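Local coordinates for De novo designed switch protein caging a hemagglutinin binder (sCageHA267_1S) (Synthetic construct, PDB 7CBC) that acts as a designed biosensor switch, its six-helix bundle caging a hemagglutinin binder that is probably made accessible when the switch opens, at residues A5-E10 against E91-S96; R135-L140 against D234-A239; L116-A121 against E216-L221; R180-A185 against R205-L210; R276-I281 against E294-A299. All blocks are in the same frame, centred on the assembly; numbering follows the deposited sequence.

Contact 1: residues A5-E10 against E91-S96; sequences ARKLLE and EAISGS
Lys7 and Ala92 bring the two backbones nearest, their CA atoms 7.7 Å apart where the first turns of helix 3-46 lie beside the last turns of helix 50-93. The contact is made by the aliphatic part of Lys7. Its CG, placed anti to the backbone N (chi1 163°), comes to 3.9 Å from Ile93 CD1 and 4.1 Å from Ala92 CB, so one methylene sits against two methyl groups. Beyond CG the lysine bends sharply at its second and third torsions and curls back along its own helix. There Lys7 NZ forms a 2.8 Å salt bridge with Glu10 OE1, approaching from above the carboxylate plane. The ammonium is paired on its own helix, and the touch on Ala92 and Ile93 is made by carbon. Its charge probably also eases the closeness of Glu10 to the carboxylate of Glu88. With an alanine here, both methyls would probably lose the methylene that rests on them, and Glu10 its cationic mate. Ile93 reaches Lys7 with its terminal methyl, and the Ile93 side chain also packs on Leu4 and on Ala101 and Lys102 of helix 99-142. Its carbonyl is gripped twice: Ser96 N donates to Ile93 O at 3.0 Å and Ser96 OG to the same oxygen at 2.8 Å, which holds the chain in a turn as it leaves the helix. Leu8 packs on Leu104 and Leu105 of helix 99-142. This is the open end of an antiparallel helical hairpin, the building unit of an up-and-down helical bundle.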
# COMPACT_ATOMS: atom_id res chain seq x y z
N ALA A 5 -14.57 24.30 -4.23
CA ALA A 5 -14.23 23.15 -5.06
C ALA A 5 -12.72 22.96 -5.15
O ALA A 5 -12.23 21.83 -5.14
CB ALA A 5 -14.83 23.32 -6.45
N ARG A 6 -11.97 24.06 -5.25
CA ARG A 6 -10.52 23.95 -5.32
C ARG A 6 -9.95 23.42 -4.02
O ARG A 6 -8.91 22.74 -4.02
CB ARG A 6 -9.89 25.30 -5.62
CG ARG A 6 -10.22 25.82 -6.98
CD ARG A 6 -9.49 27.13 -7.26
NE ARG A 6 -8.52 26.90 -8.31
CZ ARG A 6 -8.80 27.05 -9.61
NH1 ARG A 6 -10.02 27.42 -9.98
NH2 ARG A 6 -7.88 26.81 -10.52
N LYS A 7 -10.60 23.73 -2.91
CA LYS A 7 -10.12 23.26 -1.62
C LYS A 7 -10.36 21.76 -1.48
O LYS A 7 -9.48 21.04 -1.01
CB LYS A 7 -10.79 24.11 -0.53
CG LYS A 7 -10.80 23.64 0.92
CD LYS A 7 -9.68 22.67 1.35
CE LYS A 7 -8.25 23.12 1.18
NZ LYS A 7 -7.38 21.93 1.43
N LEU A 8 -11.50 21.27 -1.95
CA LEU A 8 -11.77 19.84 -1.91
C LEU A 8 -10.75 19.07 -2.74
O LEU A 8 -10.14 18.10 -2.26
CB LEU A 8 -13.19 19.56 -2.41
CG LEU A 8 -14.23 20.02 -1.40
CD1 LEU A 8 -15.61 20.11 -2.05
CD2 LEU A 8 -14.23 19.08 -0.22
N LEU A 9 -10.55 19.48 -3.99
CA LEU A 9 -9.56 18.81 -4.83
C LEU A 9 -8.17 18.88 -4.20
O LEU A 9 -7.41 17.92 -4.24
CB LEU A 9 -9.55 19.43 -6.22
CG LEU A 9 -8.66 18.78 -7.27
CD1 LEU A 9 -9.04 17.32 -7.49
CD2 LEU A 9 -8.73 19.57 -8.58
N GLU A 10 -7.85 20.02 -3.58
CA GLU A 10 -6.56 20.17 -2.91
C GLU A 10 -6.43 19.19 -1.74
O GLU A 10 -5.36 18.60 -1.52
CB GLU A 10 -6.42 21.63 -2.47
CG GLU A 10 -5.25 22.00 -1.59
CD GLU A 10 -5.50 23.34 -0.90
OE1 GLU A 10 -5.31 23.43 0.34
OE2 GLU A 10 -5.93 24.30 -1.58
N GLU A 91 -11.66 23.66 7.81
CA GLU A 91 -11.65 25.05 8.26
C GLU A 91 -12.27 25.98 7.23
O GLU A 91 -12.91 26.98 7.59
CB GLU A 91 -10.21 25.48 8.57
CG GLU A 91 -10.08 26.85 9.26
CD GLU A 91 -9.93 28.04 8.29
OE1 GLU A 91 -10.20 27.90 7.07
OE2 GLU A 91 -9.53 29.13 8.75
N ALA A 92 -12.06 25.70 5.95
CA ALA A 92 -12.70 26.50 4.92
C ALA A 92 -14.13 26.04 4.65
O ALA A 92 -15.00 26.88 4.39
CB ALA A 92 -11.88 26.46 3.63
N ILE A 93 -14.40 24.74 4.76
CA ILE A 93 -15.71 24.20 4.37
C ILE A 93 -16.73 24.39 5.50
O ILE A 93 -17.83 24.90 5.27
CB ILE A 93 -15.60 22.72 3.96
CG1 ILE A 93 -14.98 22.54 2.57
CG2 ILE A 93 -16.95 22.02 4.03
CD1 ILE A 93 -14.55 23.80 1.89
N SER A 94 -16.36 23.99 6.72
CA SER A 94 -17.34 23.94 7.81
C SER A 94 -18.02 25.28 8.04
O SER A 94 -19.21 25.32 8.38
CB SER A 94 -16.67 23.47 9.10
OG SER A 94 -16.74 22.06 9.22
N GLY A 95 -17.30 26.38 7.86
CA GLY A 95 -17.86 27.68 8.14
C GLY A 95 -18.51 28.38 6.98
O GLY A 95 -18.94 29.53 7.12
N SER A 96 -18.59 27.74 5.81
CA SER A 96 -19.12 28.39 4.62
C SER A 96 -20.61 28.16 4.43
O SER A 96 -21.23 28.86 3.62
CB SER A 96 -18.38 27.89 3.38
OG SER A 96 -18.66 26.52 3.15

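Contact 2: residues R135-L140 against D234-A239; sequences RAVELL and DLLRLA
Leu236 reaches out from its helix to touch three residues, Ala136, Val137 and Leu140, on one face of the other. Its two methyls divide the work. Leu236 CD1 lies 3.9 Å from Ala136 CB, whereas Leu236 CD2 is 4.1 Å from Val137 CG2 and 4.2 Å from Leu140 CD1. The leucine fork meets the valine at about a right angle. Its CG lies anti to the carbonyl carbon (chi1 -75°), which carries both methyls toward the other helix, and Leu236 is the one residue of its segment that makes contact. The segments run nearly parallel, at 7°, but their axes are 11.7 Å apart, and side-chain methyls, not backbones, meet across the gap. Further out, Leu153 of helix 146-190 packs on both Leu236 and Leu140, closing one flank. Val137 is backed by Leu40 and Ala44 of helix 3-46 and by Ile57 of helix 50-93, while Glu138, turned away from Leu236, pairs with Arg54. The contact is a partly buried apolar patch between two helices of the six-helix bundle, near the end far from the chain termini. Built from methyl groups alone, it depends on shape and exclusion of water and has no directional bond of its own to fix the register.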
# COMPACT_ATOMS: atom_id res chain seq x y z
N ARG A 135 8.90 -19.00 12.73
CA ARG A 135 8.55 -20.23 13.42
C ARG A 135 8.82 -21.44 12.54
O ARG A 135 9.28 -22.48 13.02
CB ARG A 135 7.07 -20.17 13.84
CG ARG A 135 6.69 -21.16 14.92
CD ARG A 135 5.18 -21.23 15.15
NE ARG A 135 4.50 -19.94 15.08
CZ ARG A 135 3.44 -19.69 14.31
NH1 ARG A 135 2.94 -20.64 13.54
NH2 ARG A 135 2.88 -18.48 14.31
N ALA A 136 8.55 -21.30 11.23
CA ALA A 136 8.80 -22.39 10.30
C ALA A 136 10.27 -22.77 10.26
O ALA A 136 10.62 -23.95 10.33
CB ALA A 136 8.31 -22.00 8.90
N VAL A 137 11.16 -21.78 10.14
CA VAL A 137 12.59 -22.06 10.15
C VAL A 137 13.00 -22.69 11.48
O VAL A 137 13.70 -23.71 11.52
CB VAL A 137 13.39 -20.77 9.87
CG1 VAL A 137 14.84 -20.94 10.31
CG2 VAL A 137 13.31 -20.41 8.40
N GLU A 138 12.54 -22.08 12.58
CA GLU A 138 12.83 -22.55 13.93
C GLU A 138 12.48 -24.03 14.10
O GLU A 138 13.27 -24.81 14.66
CB GLU A 138 12.06 -21.67 14.91
CG GLU A 138 12.35 -21.81 16.38
CD GLU A 138 11.56 -20.76 17.16
OE1 GLU A 138 10.32 -20.75 17.06
OE2 GLU A 138 12.18 -19.93 17.86
N LEU A 139 11.31 -24.44 13.62
CA LEU A 139 10.90 -25.83 13.73
C LEU A 139 11.61 -26.71 12.71
O LEU A 139 11.87 -27.88 12.98
CB LEU A 139 9.39 -25.94 13.57
CG LEU A 139 8.73 -27.18 14.16
CD1 LEU A 139 8.49 -26.98 15.65
CD2 LEU A 139 7.42 -27.45 13.43
N LEU A 140 11.96 -26.16 11.54
CA LEU A 140 12.60 -26.99 10.52
C LEU A 140 14.02 -27.37 10.91
O LEU A 140 14.49 -28.45 10.54
CB LEU A 140 12.59 -26.28 9.16
CG LEU A 140 11.25 -26.40 8.40
CD1 LEU A 140 11.25 -25.60 7.11
CD2 LEU A 140 10.89 -27.85 8.13
N ASP A 234 8.29 -22.07 -1.36
CA ASP A 234 9.06 -22.86 -2.33
C ASP A 234 10.51 -23.02 -1.88
O ASP A 234 11.10 -24.09 -2.06
CB ASP A 234 9.00 -22.20 -3.71
CG ASP A 234 7.65 -22.40 -4.42
OD1 ASP A 234 6.72 -22.97 -3.79
OD2 ASP A 234 7.52 -21.97 -5.59
N LEU A 235 11.08 -21.97 -1.30
CA LEU A 235 12.46 -22.04 -0.85
C LEU A 235 12.59 -22.93 0.39
O LEU A 235 13.56 -23.69 0.51
CB LEU A 235 12.98 -20.63 -0.55
CG LEU A 235 14.37 -20.50 0.03
CD1 LEU A 235 15.43 -20.93 -0.98
CD2 LEU A 235 14.60 -19.07 0.48
N LEU A 236 11.63 -22.84 1.31
CA LEU A 236 11.62 -23.73 2.47
C LEU A 236 11.41 -25.18 2.05
O LEU A 236 11.98 -26.10 2.65
CB LEU A 236 10.53 -23.31 3.45
CG LEU A 236 10.86 -22.05 4.26
CD1 LEU A 236 9.83 -21.86 5.35
CD2 LEU A 236 12.25 -22.14 4.86
N ARG A 237 10.56 -25.40 1.05
CA ARG A 237 10.41 -26.73 0.50
C ARG A 237 11.75 -27.27 0.01
O ARG A 237 12.12 -28.40 0.34
CB ARG A 237 9.39 -26.72 -0.64
CG ARG A 237 8.93 -28.09 -1.10
CD ARG A 237 7.43 -28.08 -1.38
NE ARG A 237 6.96 -29.39 -1.81
CZ ARG A 237 6.76 -30.42 -0.99
NH1 ARG A 237 6.98 -30.28 0.31
NH2 ARG A 237 6.33 -31.58 -1.47
N LEU A 238 12.50 -26.45 -0.72
CA LEU A 238 13.77 -26.89 -1.29
C LEU A 238 14.89 -26.97 -0.25
O LEU A 238 15.75 -27.85 -0.34
CB LEU A 238 14.19 -25.94 -2.42
CG LEU A 238 14.05 -26.43 -3.86
CD1 LEU A 238 12.63 -26.92 -4.13
CD2 LEU A 238 14.45 -25.30 -4.82
N ALA A 239 14.91 -26.06 0.72
CA ALA A 239 16.00 -26.01 1.68
C ALA A 239 15.95 -27.13 2.70
O ALA A 239 16.92 -27.31 3.44
CB ALA A 239 16.02 -24.67 2.42

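Contact 3: residues L116-A121 against E216-L221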
# COMPACT_ATOMS: atom_id res chain seq x y z
N LEU A 116 -6.73 4.01 5.47
CA LEU A 116 -5.82 3.78 6.59
C LEU A 116 -6.08 2.42 7.24
O LEU A 116 -5.14 1.66 7.48
CB LEU A 116 -5.96 4.91 7.60
CG LEU A 116 -5.44 6.23 7.03
CD1 LEU A 116 -5.56 7.37 8.03
CD2 LEU A 116 -4.01 6.05 6.60
N ARG A 117 -7.34 2.10 7.52
CA ARG A 117 -7.65 0.78 8.06
C ARG A 117 -7.20 -0.35 7.13
O ARG A 117 -6.77 -1.41 7.60
CB ARG A 117 -9.15 0.67 8.35
CG ARG A 117 -9.57 1.58 9.49
CD ARG A 117 -11.07 1.86 9.54
NE ARG A 117 -11.41 2.55 10.78
CZ ARG A 117 -11.63 1.92 11.93
NH1 ARG A 117 -11.56 0.60 11.98
NH2 ARG A 117 -11.92 2.61 13.03
N ALA A 118 -7.28 -0.12 5.82
CA ALA A 118 -6.79 -1.12 4.87
C ALA A 118 -5.27 -1.22 4.91
O ALA A 118 -4.72 -2.32 4.83
CB ALA A 118 -7.29 -0.78 3.46
N ALA A 119 -4.58 -0.09 5.05
CA ALA A 119 -3.13 -0.13 5.22
C ALA A 119 -2.73 -0.90 6.48
O ALA A 119 -1.75 -1.66 6.46
CB ALA A 119 -2.58 1.30 5.26
N LYS A 120 -3.46 -0.71 7.58
CA LYS A 120 -3.22 -1.48 8.80
C LYS A 120 -3.49 -2.96 8.58
O LYS A 120 -2.72 -3.81 9.04
CB LYS A 120 -4.09 -0.96 9.95
CG LYS A 120 -3.46 0.15 10.76
CD LYS A 120 -4.23 0.51 12.05
CE LYS A 120 -5.39 1.46 11.83
NZ LYS A 120 -6.66 0.81 11.55
N ALA A 121 -4.58 -3.28 7.89
CA ALA A 121 -4.86 -4.67 7.57
C ALA A 121 -3.72 -5.29 6.77
O ALA A 121 -3.35 -6.44 7.01
CB ALA A 121 -6.18 -4.78 6.81
N GLU A 216 -5.52 0.81 -5.65
CA GLU A 216 -4.55 0.02 -6.40
C GLU A 216 -3.19 -0.03 -5.69
O GLU A 216 -2.48 -1.04 -5.77
CB GLU A 216 -4.41 0.58 -7.82
CG GLU A 216 -3.50 -0.21 -8.74
CD GLU A 216 -4.06 -1.57 -9.13
OE1 GLU A 216 -5.27 -1.79 -8.92
OE2 GLU A 216 -3.28 -2.41 -9.64
N LEU A 217 -2.82 1.04 -4.98
CA LEU A 217 -1.66 0.99 -4.10
C LEU A 217 -1.70 -0.26 -3.22
O LEU A 217 -0.73 -1.01 -3.14
CB LEU A 217 -1.61 2.25 -3.23
CG LEU A 217 -1.27 3.56 -3.93
CD1 LEU A 217 -1.22 4.67 -2.92
CD2 LEU A 217 0.09 3.42 -4.62
N LEU A 218 -2.84 -0.51 -2.57
CA LEU A 218 -2.94 -1.62 -1.64
C LEU A 218 -2.94 -2.96 -2.37
O LEU A 218 -2.38 -3.94 -1.88
CB LEU A 218 -4.20 -1.49 -0.79
CG LEU A 218 -4.22 -0.24 0.07
CD1 LEU A 218 -5.63 0.07 0.54
CD2 LEU A 218 -3.28 -0.37 1.25
N ARG A 219 -3.59 -3.02 -3.53
CA ARG A 219 -3.55 -4.24 -4.33
C ARG A 219 -2.14 -4.56 -4.76
O ARG A 219 -1.70 -5.71 -4.66
CB ARG A 219 -4.47 -4.12 -5.54
CG ARG A 219 -5.96 -4.21 -5.21
CD ARG A 219 -6.77 -4.49 -6.48
NE ARG A 219 -8.14 -4.03 -6.37
CZ ARG A 219 -8.51 -2.76 -6.52
NH1 ARG A 219 -7.59 -1.83 -6.77
NH2 ARG A 219 -9.78 -2.42 -6.40
N GLU A 220 -1.40 -3.55 -5.25
CA GLU A 220 -0.02 -3.78 -5.66
C GLU A 220 0.83 -4.29 -4.51
O GLU A 220 1.68 -5.17 -4.70
CB GLU A 220 0.57 -2.49 -6.25
CG GLU A 220 0.45 -2.39 -7.77
CD GLU A 220 0.42 -0.96 -8.29
OE1 GLU A 220 0.88 -0.05 -7.57
OE2 GLU A 220 -0.06 -0.75 -9.43
N LEU A 221 0.62 -3.76 -3.31
CA LEU A 221 1.34 -4.26 -2.15
C LEU A 221 0.96 -5.70 -1.84
O LEU A 221 1.82 -6.52 -1.52
CB LEU A 221 1.05 -3.37 -0.95
CG LEU A 221 1.70 -1.98 -0.97
CD1 LEU A 221 1.06 -1.13 0.08
CD2 LEU A 221 3.19 -2.09 -0.71
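Ala118 and Leu218 form the tight part of this contact: Ala118 CB and Leu218 CD1 are 3.5 Å apart, closer than methyl groups usually come. The other branch of the leucine is easier. Leu218 CD2 lies against the backbone of the next residue, 4.0 Å from Ala119 CA and 4.4 Å from Ala119 CB, so the fork straddles two successive alanines, pressing one methyl and resting on the main chain beside the other. Having CG anti to the carbonyl carbon (chi1 -62°) directs both branches at helix 99-142. Because the alanines offer so little bulk, the backbones can close up to 7.0 Å between Ala119 CA and Leu218 CA. These helices run in roughly the same direction inside the six-helix bundle, and the centre of the contact is about 4 Å from that of the chain, at the middle of the long bundle. Ile171 of helix 146-190 packs on both Ala118 and Leu218, and Leu22 of helix 3-46 touches Ala119, so two further helices add to the apolar cluster. The outer side is polar and looser. Arg219 NH1 reaches Glu216 OE1 at 3.2 Å in a salt bridge whose hydrogen bond is weak, bent to 124° at the hydrogen, and the other carboxylate oxygen of Glu216 pairs with Arg223. On the facing helix Arg117, at the surface, is salt-bridged to Asp113.

Contact 4: residues R180-A185 against R205-L210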
# COMPACT_ATOMS: atom_id res chain seq x y z
N ARG A 180 -19.69 2.33 -2.02
CA ARG A 180 -20.93 2.61 -1.31
C ARG A 180 -20.96 4.04 -0.80
O ARG A 180 -22.00 4.70 -0.84
CB ARG A 180 -21.13 1.61 -0.17
CG ARG A 180 -22.40 1.85 0.64
CD ARG A 180 -22.29 1.33 2.06
NE ARG A 180 -21.44 2.22 2.86
CZ ARG A 180 -21.79 3.45 3.24
NH1 ARG A 180 -22.97 3.94 2.90
NH2 ARG A 180 -20.95 4.18 3.96
N ILE A 181 -19.81 4.55 -0.34
CA ILE A 181 -19.71 5.96 0.06
C ILE A 181 -20.03 6.86 -1.12
O ILE A 181 -20.81 7.82 -1.01
CB ILE A 181 -18.31 6.25 0.62
CG1 ILE A 181 -18.16 5.70 2.04
CG2 ILE A 181 -17.98 7.74 0.55
CD1 ILE A 181 -16.73 5.35 2.43
N ILE A 182 -19.45 6.55 -2.28
CA ILE A 182 -19.67 7.35 -3.48
C ILE A 182 -21.13 7.25 -3.91
O ILE A 182 -21.79 8.27 -4.12
CB ILE A 182 -18.71 6.90 -4.59
CG1 ILE A 182 -17.27 7.07 -4.12
CG2 ILE A 182 -18.95 7.73 -5.86
CD1 ILE A 182 -16.22 6.63 -5.12
N GLU A 183 -21.66 6.03 -4.05
CA GLU A 183 -23.02 5.88 -4.55
C GLU A 183 -24.03 6.55 -3.64
O GLU A 183 -25.01 7.14 -4.12
CB GLU A 183 -23.35 4.40 -4.74
CG GLU A 183 -24.81 4.12 -5.12
CD GLU A 183 -25.16 4.53 -6.56
OE1 GLU A 183 -24.24 4.76 -7.37
OE2 GLU A 183 -26.37 4.62 -6.88
N GLU A 184 -23.82 6.49 -2.33
CA GLU A 184 -24.68 7.24 -1.41
C GLU A 184 -24.63 8.74 -1.68
O GLU A 184 -25.66 9.41 -1.72
CB GLU A 184 -24.26 6.98 0.03
CG GLU A 184 -25.15 7.65 1.07
CD GLU A 184 -26.04 6.66 1.78
OE1 GLU A 184 -27.22 6.56 1.39
OE2 GLU A 184 -25.55 5.95 2.71
N ALA A 185 -23.42 9.28 -1.82
CA ALA A 185 -23.28 10.71 -2.06
C ALA A 185 -23.82 11.08 -3.43
O ALA A 185 -24.52 12.09 -3.57
CB ALA A 185 -21.82 11.13 -1.90
N ARG A 205 -16.90 12.35 -9.24
CA ARG A 205 -16.23 11.50 -10.23
C ARG A 205 -14.72 11.65 -10.18
O ARG A 205 -14.00 10.67 -10.39
CB ARG A 205 -16.76 11.78 -11.64
CG ARG A 205 -18.04 11.01 -11.97
CD ARG A 205 -18.40 11.09 -13.44
NE ARG A 205 -18.39 12.45 -13.97
CZ ARG A 205 -19.47 13.24 -14.05
NH1 ARG A 205 -20.65 12.81 -13.62
NH2 ARG A 205 -19.36 14.47 -14.55
N ALA A 206 -14.21 12.86 -9.91
CA ALA A 206 -12.77 13.02 -9.69
C ALA A 206 -12.32 12.30 -8.42
O ALA A 206 -11.25 11.67 -8.40
CB ALA A 206 -12.41 14.50 -9.61
N HIS A 207 -13.11 12.39 -7.35
CA HIS A 207 -12.79 11.63 -6.15
C HIS A 207 -12.69 10.15 -6.45
O HIS A 207 -11.76 9.47 -5.99
CB HIS A 207 -13.83 11.89 -5.07
CG HIS A 207 -13.86 10.85 -4.00
ND1 HIS A 207 -12.97 10.83 -2.95
CD2 HIS A 207 -14.67 9.77 -3.84
CE1 HIS A 207 -13.24 9.79 -2.18
NE2 HIS A 207 -14.26 9.13 -2.70
N ALA A 208 -13.65 9.61 -7.21
CA ALA A 208 -13.65 8.17 -7.48
C ALA A 208 -12.41 7.76 -8.26
O ALA A 208 -11.86 6.67 -8.04
CB ALA A 208 -14.91 7.78 -8.25
N GLN A 209 -11.96 8.62 -9.18
CA GLN A 209 -10.74 8.33 -9.92
C GLN A 209 -9.52 8.27 -8.99
O GLN A 209 -8.70 7.35 -9.08
CB GLN A 209 -10.56 9.39 -11.00
CG GLN A 209 -9.78 8.96 -12.20
CD GLN A 209 -9.80 10.01 -13.30
OE1 GLN A 209 -10.60 10.94 -13.27
NE2 GLN A 209 -8.90 9.86 -14.27
N LEU A 210 -9.41 9.24 -8.07
CA LEU A 210 -8.27 9.23 -7.14
C LEU A 210 -8.35 8.06 -6.18
O LEU A 210 -7.33 7.41 -5.90
CB LEU A 210 -8.23 10.55 -6.38
CG LEU A 210 -8.02 11.76 -7.28
CD1 LEU A 210 -8.40 13.03 -6.55
CD2 LEU A 210 -6.57 11.82 -7.73
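Ile182 spans the gap to both His207 and Ala208, and its side chain can be followed outward. At the root, Ile182 CB still stands 5.0 Å from His207 CD2, too far for close packing. The branch methyl CG2, anti to the backbone N, comes no nearer than 4.7 Å to Ala208 CB. The longer arm, with CG1 anti to the carbonyl carbon (chi1 -59°), carries the contact. Ile182 CG1 lies in the plane of the imidazole at its edge, 3.8 Å from His207 CD2 and 3.9 Å from His207 NE2. One bond further, Ile182 CD1 meets two partners: it is 3.7 Å from His207 CD2, seen obliquely by the ring, and 3.6 Å from Ala208 CB, methyl to methyl. The tip thus touches the imidazole and the alanine methyl at once, in directions roughly at right angles. With a serine in its place, the imidazole and the Ala208 methyl would probably lose their shared packing partner and the ring be set freer to turn. His207 also packs on Thr111 of helix 99-142, which Ile181 touches too, so that helix joins the two segments from one flank; a bound ethanol, probably from the crystallisation liquor, lies about 4 Å from the histidine side chain. On the outer face, Arg180 NH1 and Glu184 OE2 make a long 3.3 Å salt bridge with a weak hydrogen bond. Between these segments of the hairpin the contact is apolar, resting on van der Waals packing and burial of carbon: the imidazole contributes as a packing surface and makes no polar bond across it.

Contact 5: residues R276-I281 against E294-A299; sequences RIAAKI and ELLKNA
Leu296 gives up the most surface and works against Ala278 and Ala279, the next two in burial. Its branches part over the pair: Leu296 CD2 lies 3.9 Å from Ala278 CB and equally 3.9 Å from Ala279 N, while Leu296 CD1 is 4.2 Å from Ala279 CB. One methyl therefore rests partly on the main chain of the other helix, which the small alanines allow, and CG anti to the carbonyl carbon (chi1 -55°) aims the fork there. The segment axes pass 10.1 Å apart at an angle of 144°, an inclined antiparallel crossing, with Ala279 CA and Leu296 CA 7.2 Å apart. Helices 274-284, 289-298 and 303-315 make up a small three-helix domain stapled by the Cys275-Cys301 disulfide, probably the hemagglutinin binder itself, docked on the bundle. Its third helix seals this contact, for Ala309 touches both Ala279 and Leu296, and Ala306 and Cys301 also lie on the leucine. Leu295 plays a lesser part, its CD2 4.4 Å from the carbonyl oxygen of Ala278, and its side chain turns to Thr13 of helix 3-46, from domain to cage. Lys297 NZ, on an exposed residue, donates to Asn298 OD1 at 3.0 Å from above the amide carbonyl plane, close to where the helix ends. On the bundle side, Ala299 O accepts from Arg17.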
# COMPACT_ATOMS: atom_id res chain seq x y z
N ARG A 276 0.36 12.99 -13.31
CA ARG A 276 -0.34 13.22 -14.57
C ARG A 276 -1.85 13.09 -14.40
O ARG A 276 -2.62 13.89 -14.95
CB ARG A 276 0.15 12.25 -15.64
CG ARG A 276 1.56 12.53 -16.14
CD ARG A 276 1.93 11.52 -17.21
NE ARG A 276 3.29 11.68 -17.70
CZ ARG A 276 3.82 10.94 -18.67
NH1 ARG A 276 3.08 10.00 -19.25
NH2 ARG A 276 5.07 11.14 -19.05
N ILE A 277 -2.30 12.07 -13.66
CA ILE A 277 -3.73 11.86 -13.46
C ILE A 277 -4.36 13.09 -12.81
O ILE A 277 -5.39 13.59 -13.27
CB ILE A 277 -3.99 10.59 -12.64
CG1 ILE A 277 -3.77 9.36 -13.51
CG2 ILE A 277 -5.42 10.57 -12.12
CD1 ILE A 277 -3.21 8.21 -12.77
N ALA A 278 -3.73 13.59 -11.74
CA ALA A 278 -4.21 14.83 -11.13
C ALA A 278 -4.16 15.98 -12.12
O ALA A 278 -5.09 16.80 -12.18
CB ALA A 278 -3.39 15.16 -9.88
N ALA A 279 -3.07 16.07 -12.88
CA ALA A 279 -2.97 17.11 -13.90
C ALA A 279 -4.14 17.04 -14.87
O ALA A 279 -4.71 18.07 -15.24
CB ALA A 279 -1.64 16.99 -14.64
N LYS A 280 -4.52 15.83 -15.28
CA LYS A 280 -5.66 15.70 -16.20
C LYS A 280 -6.95 16.13 -15.53
O LYS A 280 -7.74 16.88 -16.11
CB LYS A 280 -5.78 14.27 -16.71
CG LYS A 280 -6.82 14.12 -17.81
CD LYS A 280 -6.93 12.69 -18.32
CE LYS A 280 -8.07 12.57 -19.35
NZ LYS A 280 -8.21 11.21 -19.94
N ILE A 281 -7.17 15.68 -14.29
CA ILE A 281 -8.36 16.09 -13.54
C ILE A 281 -8.43 17.61 -13.43
O ILE A 281 -9.48 18.21 -13.70
CB ILE A 281 -8.38 15.41 -12.16
CG1 ILE A 281 -8.72 13.94 -12.32
CG2 ILE A 281 -9.39 16.08 -11.23
CD1 ILE A 281 -8.50 13.10 -11.07
N GLU A 294 0.70 24.65 -9.33
CA GLU A 294 0.54 24.89 -7.90
C GLU A 294 -0.15 23.71 -7.23
O GLU A 294 0.16 23.37 -6.08
CB GLU A 294 -0.23 26.19 -7.66
CG GLU A 294 -0.18 26.69 -6.21
CD GLU A 294 -1.39 27.52 -5.82
OE1 GLU A 294 -1.96 28.21 -6.70
OE2 GLU A 294 -1.78 27.49 -4.63
N LEU A 295 -1.10 23.09 -7.93
CA LEU A 295 -1.82 21.96 -7.36
C LEU A 295 -0.89 20.76 -7.21
O LEU A 295 -0.93 20.06 -6.19
CB LEU A 295 -3.02 21.63 -8.22
CG LEU A 295 -3.87 20.40 -7.91
CD1 LEU A 295 -4.87 20.68 -6.78
CD2 LEU A 295 -4.59 19.97 -9.16
N LEU A 296 -0.05 20.51 -8.22
CA LEU A 296 0.85 19.36 -8.18
C LEU A 296 1.96 19.57 -7.15
O LEU A 296 2.34 18.62 -6.45
CB LEU A 296 1.43 19.10 -9.57
CG LEU A 296 0.45 18.90 -10.74
CD1 LEU A 296 1.18 18.75 -12.06
CD2 LEU A 296 -0.46 17.72 -10.53
N LYS A 297 2.49 20.79 -7.05
CA LYS A 297 3.53 21.07 -6.07
C LYS A 297 3.02 20.85 -4.66
O LYS A 297 3.68 20.21 -3.84
CB LYS A 297 4.05 22.51 -6.26
CG LYS A 297 4.88 23.05 -5.09
CD LYS A 297 5.29 24.51 -5.29
CE LYS A 297 4.09 25.47 -5.36
NZ LYS A 297 3.43 25.75 -4.04
N ASN A 298 1.82 21.36 -4.37
CA ASN A 298 1.22 21.18 -3.05
C ASN A 298 0.79 19.75 -2.80
O ASN A 298 0.59 19.36 -1.65
CB ASN A 298 0.02 22.11 -2.88
CG ASN A 298 0.42 23.57 -2.88
OD1 ASN A 298 1.55 23.92 -2.52
ND2 ASN A 298 -0.51 24.43 -3.27
N ALA A 299 0.58 18.97 -3.87
CA ALA A 299 0.31 17.54 -3.76
C ALA A 299 1.60 16.72 -3.76
O ALA A 299 1.59 15.54 -4.17
CB ALA A 299 -0.61 17.10 -4.90

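Contacts 1 to 4 tie the long helices of the bundle along its length, whereas contact 5 lies within the small three-helix domain on its side. Contacts 2 and 3 repeat the pairing of helices 99-142 and 195-239, their centres 28 Å apart, and their segments alternate along the chain. Contact 4 shares helix 195-239 and falls between the two halves of both. Contacts 1 and 2 mark opposite ends, 54 Å between centres. Contact 5, last in sequence, touches contact 1 through Leu9 and contact 4 through Ile281 on Ala206, consistent with a binder held on the cage partly by apolar packing.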